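Local coordinates for putative prolyl-tRNA synthetase (Leishmania major, PDB 5XIL), which probably attaches L-proline to its cognate tRNA at the expense of ATP, here as the fragment holding the catalytic core, anticodon-binding and C-terminal zinc-binding domains, at residues A[401-404]-A[405-409]. Residues are numbered along the deposited sequence; the frame is centred on the assembly and turned at random.
Sequences QMYA and RAKET
Tyr-403 and Lys-407 meet one helical turn apart on helix 387-412. The lysine chain crosses the hydroxyl end of the ring at an angle, with CD of Lys-407 3.8 Å from CE2 of Tyr-403. CB of Lys-407 lies above one face, to one side of the ring centre. Both side chains set CG anti to the backbone N (chi1 176° for Tyr-403, -169° for Lys-407), and this brings them together. The lysine runs extended to CE and then bends at chi4 (70°). Its NZ ends 4.0 Å from the OH of Tyr-403. One water sits 2.5 Å from OH of Tyr-403 and takes a weak bond from NZ of Lys-407. The backbone N of Lys-407 also donates a hydrogen bond of 2.8 Å to O of Tyr-403.

Met-402 and Ala-406 face the protein: Met-402 is buried against His-276 and Val-283, and Ala-406 touches Val-275 and Pro-193. The solvent side is looser. There the exposed Arg-405 and Glu-408 form a salt bridge, NH1 of Arg-405 to OE1 of Glu-408, of 3.3 Å. The Arg-405 side chain lies about 9 Å from a bound magnesium ion, whose site includes Glu-219 and His-413. Successive i to i+4 backbone bonds and i to i+4 side-chain packing mark a regular amphipathic alpha-helix, here packed against helix 267-276.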
ATOM      1  N   GLN A 401      27.574   5.737  -2.810  1.00 11.76           N
ATOM      2  CA  GLN A 401      28.655   5.615  -1.895  1.00 12.57           C
ATOM      3  C   GLN A 401      28.345   4.675  -0.720  1.00 12.41           C
ATOM      4  O   GLN A 401      29.177   3.910  -0.285  1.00 11.55           O
ATOM      5  CB  GLN A 401      29.088   7.004  -1.444  1.00 15.05           C
ATOM      6  CG  GLN A 401      29.668   7.826  -2.596  1.00 19.32           C
ATOM      7  CD  GLN A 401      30.233   9.169  -2.180  1.00 26.56           C
ATOM      8  OE1 GLN A 401      30.952   9.262  -1.242  1.00 39.34           O
ATOM      9  NE2 GLN A 401      29.946  10.184  -2.934  1.00 32.81           N
ATOM     10  N   MET A 402      27.130   4.771  -0.217  1.00 10.82           N
ATOM     11  CA  MET A 402      26.749   3.923   0.904  1.00 10.67           C
ATOM     12  C   MET A 402      26.768   2.469   0.475  1.00 10.45           C
ATOM     13  O   MET A 402      27.172   1.588   1.284  1.00 10.44           O
ATOM     14  CB  MET A 402      25.317   4.290   1.385  1.00 10.97           C
ATOM     15  CG  MET A 402      25.260   5.577   2.172  1.00 10.66           C
ATOM     16  SD  MET A 402      23.594   6.003   2.698  1.00 11.93           S
ATOM     17  CE  MET A 402      23.304   4.658   3.899  1.00 14.04           C
ATOM     18  N   TYR A 403      26.256   2.213  -0.711  1.00 11.10           N
ATOM     19  CA  TYR A 403      26.200   0.855  -1.274  1.00 11.23           C
ATOM     20  C   TYR A 403      27.627   0.350  -1.434  1.00 12.53           C
ATOM     21  O   TYR A 403      27.955  -0.772  -1.018  1.00  9.85           O
ATOM     22  CB  TYR A 403      25.414   0.798  -2.546  1.00 10.89           C
ATOM     23  CG  TYR A 403      25.440  -0.565  -3.155  1.00 12.24           C
ATOM     24  CD1 TYR A 403      24.675  -1.604  -2.607  1.00 13.76           C
ATOM     25  CD2 TYR A 403      26.312  -0.868  -4.186  1.00 13.28           C
ATOM     26  CE1 TYR A 403      24.763  -2.899  -3.126  1.00 13.79           C
ATOM     27  CE2 TYR A 403      26.462  -2.164  -4.651  1.00 14.22           C
ATOM     28  CZ  TYR A 403      25.634  -3.168  -4.132  1.00 14.82           C
ATOM     29  OH  TYR A 403      25.726  -4.441  -4.609  1.00 15.27           O
ATOM     30  N   ALA A 404      28.477   1.191  -2.022  1.00 12.60           N
ATOM     31  CA  ALA A 404      29.871   0.798  -2.268  1.00 14.25           C
ATOM     32  C   ALA A 404      30.635   0.470  -1.016  1.00 14.31           C
ATOM     33  O   ALA A 404      31.355  -0.555  -0.978  1.00 14.82           O
ATOM     34  CB  ALA A 404      30.612   1.884  -3.153  1.00 15.20           C
ATOM     35  N   ARG A 405      30.469   1.264   0.035  1.00 13.75           N
ATOM     36  CA  ARG A 405      31.150   1.082   1.263  1.00 15.92           C
ATOM     37  C   ARG A 405      30.654  -0.260   1.921  1.00 14.21           C
ATOM     38  O   ARG A 405      31.461  -1.044   2.413  1.00 12.81           O
ATOM     39  CB  ARG A 405      30.883   2.235   2.211  1.00 17.88           C
ATOM     40  CG  ARG A 405      31.318   2.067   3.658  1.00 25.98           C
ATOM     41  CD  ARG A 405      32.810   2.320   3.835  1.00 33.48           C
ATOM     42  NE  ARG A 405      33.283   2.031   5.202  1.00 47.41           N
ATOM     43  CZ  ARG A 405      34.545   1.716   5.524  1.00 54.35           C
ATOM     44  NH1 ARG A 405      35.478   1.639   4.588  1.00 58.75           N
ATOM     45  NH2 ARG A 405      34.875   1.456   6.792  1.00 63.19           N
ATOM     46  N   ALA A 406      29.359  -0.465   1.926  1.00 11.64           N
ATOM     47  CA  ALA A 406      28.784  -1.714   2.467  1.00 11.96           C
ATOM     48  C   ALA A 406      29.225  -2.915   1.673  1.00 11.20           C
ATOM     49  O   ALA A 406      29.602  -3.911   2.297  1.00 11.70           O
ATOM     50  CB  ALA A 406      27.267  -1.620   2.522  1.00 12.60           C
ATOM     51  N   LYS A 407      29.242  -2.840   0.348  1.00 12.12           N
ATOM     52  CA  LYS A 407      29.677  -3.958  -0.495  1.00 14.00           C
ATOM     53  C   LYS A 407      31.152  -4.368  -0.204  1.00 15.36           C
ATOM     54  O   LYS A 407      31.496  -5.591  -0.127  1.00 12.97           O
ATOM     55  CB  LYS A 407      29.466  -3.620  -1.952  1.00 16.37           C
ATOM     56  CG  LYS A 407      29.636  -4.773  -2.905  1.00 21.00           C
ATOM     57  CD  LYS A 407      29.566  -4.322  -4.353  1.00 28.51           C
ATOM     58  CE  LYS A 407      30.061  -5.408  -5.329  1.00 37.19           C
ATOM     59  NZ  LYS A 407      29.048  -6.503  -5.327  1.00 41.81           N
ATOM     60  N   GLU A 408      32.000  -3.365  -0.062  1.00 15.73           N
ATOM     61  CA  GLU A 408      33.437  -3.540   0.286  1.00 17.43           C
ATOM     62  C   GLU A 408      33.622  -4.216   1.653  1.00 15.84           C
ATOM     63  O   GLU A 408      34.443  -5.131   1.811  1.00 17.06           O
ATOM     64  CB  GLU A 408      34.173  -2.167   0.326  1.00 18.42           C
ATOM     65  CG  GLU A 408      35.614  -2.276   0.809  1.00 21.05           C
ATOM     66  CD  GLU A 408      36.334  -0.921   0.976  1.00 24.07           C
ATOM     67  OE1 GLU A 408      36.318  -0.365   2.100  1.00 28.00           O
ATOM     68  OE2 GLU A 408      36.901  -0.434  -0.021  1.00 24.61           O
ATOM     69  N   THR A 409      32.917  -3.750   2.648  1.00 15.64           N
ATOM     70  CA  THR A 409      32.926  -4.339   3.916  1.00 16.40           C
ATOM     71  C   THR A 409      32.497  -5.874   3.813  1.00 16.08           C
ATOM     72  O   THR A 409      33.167  -6.775   4.409  1.00 15.30           O
ATOM     73  CB  THR A 409      32.031  -3.541   4.838  1.00 19.35           C
ATOM     74  OG1 THR A 409      32.604  -2.217   5.011  1.00 19.25           O
ATOM     75  CG2 THR A 409      31.903  -4.211   6.130  1.00 19.04           C
TER
HETATM   76  O   HOH W   1      26.646  -4.605  -6.879  1.00 19.29           O